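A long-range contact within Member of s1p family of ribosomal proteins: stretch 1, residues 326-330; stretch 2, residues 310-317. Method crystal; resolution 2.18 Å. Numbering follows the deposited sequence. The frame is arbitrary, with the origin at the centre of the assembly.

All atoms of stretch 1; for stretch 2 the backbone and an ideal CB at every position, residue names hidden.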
# COMPACT_ATOMS: atom_id res chain seq x y z
N PHE A 326 -33.62 4.75 -18.83
CA PHE A 326 -32.62 3.82 -18.30
C PHE A 326 -31.29 4.02 -19.04
O PHE A 326 -31.22 3.80 -20.25
CB PHE A 326 -33.14 2.39 -18.49
CG PHE A 326 -32.25 1.30 -17.95
CD1 PHE A 326 -31.65 1.41 -16.71
CD2 PHE A 326 -32.08 0.12 -18.67
CE1 PHE A 326 -30.86 0.37 -16.21
CE2 PHE A 326 -31.29 -0.91 -18.18
CZ PHE A 326 -30.69 -0.79 -16.94
N ASN A 327 -30.25 4.43 -18.31
CA ASN A 327 -28.93 4.67 -18.88
C ASN A 327 -27.95 3.59 -18.43
O ASN A 327 -27.90 3.26 -17.25
CB ASN A 327 -28.37 6.03 -18.44
CG ASN A 327 -29.35 7.17 -18.63
OD1 ASN A 327 -30.00 7.28 -19.66
ND2 ASN A 327 -29.43 8.05 -17.64
N THR A 328 -27.15 3.07 -19.36
CA THR A 328 -26.13 2.08 -19.02
C THR A 328 -24.79 2.49 -19.59
O THR A 328 -24.71 3.05 -20.69
CB THR A 328 -26.49 0.69 -19.55
OG1 THR A 328 -26.63 0.75 -20.97
CG2 THR A 328 -27.79 0.19 -18.93
N ILE A 329 -23.73 2.23 -18.82
CA ILE A 329 -22.37 2.54 -19.23
C ILE A 329 -21.41 1.52 -18.64
O ILE A 329 -21.41 1.25 -17.44
CB ILE A 329 -21.98 3.99 -18.84
CG1 ILE A 329 -20.51 4.28 -19.17
CG2 ILE A 329 -22.24 4.26 -17.37
CD1 ILE A 329 -20.20 4.28 -20.65
N ASP A 330 -20.59 0.95 -19.52
CA ASP A 330 -19.53 0.03 -19.13
C ASP A 330 -18.31 0.84 -18.75
O ASP A 330 -17.54 1.27 -19.62
CB ASP A 330 -19.22 -0.90 -20.30
CG ASP A 330 -18.20 -1.98 -19.95
OD1 ASP A 330 -17.33 -1.74 -19.07
OD2 ASP A 330 -18.28 -3.06 -20.57
N UNK A 310 -15.61 12.47 -23.12
CA UNK A 310 -15.08 11.23 -23.71
C UNK A 310 -15.97 10.01 -23.47
O UNK A 310 -16.02 9.10 -24.31
CB UNK A 310 -13.69 10.95 -23.15
N UNK A 311 -16.67 9.98 -22.33
CA UNK A 311 -17.44 8.80 -21.91
C UNK A 311 -18.89 8.80 -22.40
O UNK A 311 -19.46 7.75 -22.73
CB UNK A 311 -17.43 8.70 -20.38
N UNK A 312 -19.49 9.98 -22.46
CA UNK A 312 -20.90 10.16 -22.83
C UNK A 312 -21.33 9.48 -24.13
O UNK A 312 -22.40 8.90 -24.18
CB UNK A 312 -21.20 11.66 -22.95
N UNK A 313 -20.49 9.53 -25.18
CA UNK A 313 -20.86 8.80 -26.41
C UNK A 313 -21.06 7.30 -26.23
O UNK A 313 -21.67 6.66 -27.09
CB UNK A 313 -19.78 9.02 -27.47
N UNK A 314 -20.55 6.73 -25.14
CA UNK A 314 -20.71 5.30 -24.88
C UNK A 314 -21.86 4.98 -23.94
O UNK A 314 -22.13 3.82 -23.67
CB UNK A 314 -19.41 4.73 -24.30
N UNK A 315 -22.57 5.99 -23.46
CA UNK A 315 -23.72 5.75 -22.59
C UNK A 315 -24.92 5.44 -23.47
O UNK A 315 -25.27 6.23 -24.32
CB UNK A 315 -24.00 6.95 -21.68
N UNK A 316 -25.53 4.27 -23.29
CA UNK A 316 -26.81 3.94 -23.92
C UNK A 316 -27.93 4.47 -23.03
O UNK A 316 -27.96 4.19 -21.84
CB UNK A 316 -26.95 2.43 -24.14
N UNK A 317 -28.85 5.23 -23.63
CA UNK A 317 -30.01 5.79 -22.92
C UNK A 317 -31.27 5.42 -23.68
O UNK A 317 -31.43 5.81 -24.83
CB UNK A 317 -29.90 7.31 -22.77

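Stretch 1 is a strand, and stretch 2 comes to it out of a helix, so its first positions have little to read. At position 310 the helical backbone (phi/psi -77/-32) sets the ideal CB beyond reach of stretch 1, and many helix-tolerant residues would do; the residue is Ala310.

Position 311 is still helical, but its ideal CB, pointing sideways, lies 5.2 Å from Ile329 CD1. A hydrocarbon of modest length could close that gap. Val311 does so, its CG1 lying 3.8 Å from Ile329 CD1.

Positions 312 and 313 open a 3-10 segment that runs to 314, with CB directed away, so stretch 1 says little about them; almost any residue would serve at 312. A phi of -59° at 313 admits proline among many others. They are Leu312 and Pro313, neither of which touches stretch 1.

At position 314 the ideal CB stands 3.8 Å from Ile329 CD1, yet the bond points sideways, so a side chain may brush the isoleucine with its base and extend elsewhere; polar, aromatic and aliphatic residues all qualify. His314 (chi1 m) packs its CB against that methyl while its ring leads away, NE2 being bonded elsewhere in the structure. The turn is held by His314 N to Val311 O, 2.8 Å, and a water links His314 O to Asp330 N.

Position 315 has an extended backbone (-82/121), with its ideal CB 4.6 Å from Ile329 CB and 4.1 Å from Thr328 O. The flank of Ile329 favours Val, Ile or another aliphatic residue. Val315 places CG2 4.0 Å from Ile329 CB and CG1 4.0 Å from Asn327 CB.

Position 316 pairs with Thr328 in antiparallel register, and two backbone hydrogen bonds, N to Thr328 O (3.0 Å) and Thr328 N to the carbonyl O (2.8 Å), work for any residue with a free amide hydrogen, which excludes proline. Its CB shares a sheet face with Thr328, 3.6 Å from OG1 in the ideal position; threonine or a long chain able to turn outward would fit. Lys316 sets CB 3.5 Å from Thr328 OG1, and its extended chain leads the amine away from stretch 1.

Position 317 opposes Asn327 in a non-hydrogen-bonded pair, where CA atoms approach to 4.3 Å. The ideal CB is only 3.1 Å from Asn327 OD1, a tight fit that favours a small side chain, and the acceptor OD1 invites a donor: Ser or Thr come to mind. Ser317 (chi1 t) answers with OG donating to Asn327 OD1 at 2.6 Å.

Stretch 2, residues 310-317: AVLPHVKS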
# COMPACT_ATOMS: atom_id res chain seq x y z
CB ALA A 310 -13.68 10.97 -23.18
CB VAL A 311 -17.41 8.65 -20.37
CG1 VAL A 311 -18.29 7.49 -19.91
CG2 VAL A 311 -15.98 8.41 -19.90
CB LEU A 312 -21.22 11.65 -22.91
CG LEU A 312 -22.64 12.12 -22.69
CD1 LEU A 312 -23.22 11.55 -21.40
CD2 LEU A 312 -22.62 13.65 -22.67
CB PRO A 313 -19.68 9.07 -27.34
CG PRO A 313 -19.15 10.37 -26.89
CD PRO A 313 -19.28 10.34 -25.39
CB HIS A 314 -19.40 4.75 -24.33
CG HIS A 314 -18.25 4.98 -25.25
ND1 HIS A 314 -17.26 5.90 -24.99
CD2 HIS A 314 -17.98 4.47 -26.48
CE1 HIS A 314 -16.41 5.92 -26.00
NE2 HIS A 314 -16.82 5.06 -26.92
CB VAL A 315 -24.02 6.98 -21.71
CG1 VAL A 315 -25.22 6.71 -20.80
CG2 VAL A 315 -22.80 7.34 -20.88
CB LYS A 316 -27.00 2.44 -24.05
CG LYS A 316 -26.15 1.77 -25.11
CD LYS A 316 -26.84 0.50 -25.61
CE LYS A 316 -26.02 -0.23 -26.67
NZ LYS A 316 -26.79 -1.35 -27.30
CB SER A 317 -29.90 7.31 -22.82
OG SER A 317 -30.93 7.85 -22.01
O HOH W 1 -21.26 1.11 -22.42
O HOH W 2 -29.94 1.80 -21.70
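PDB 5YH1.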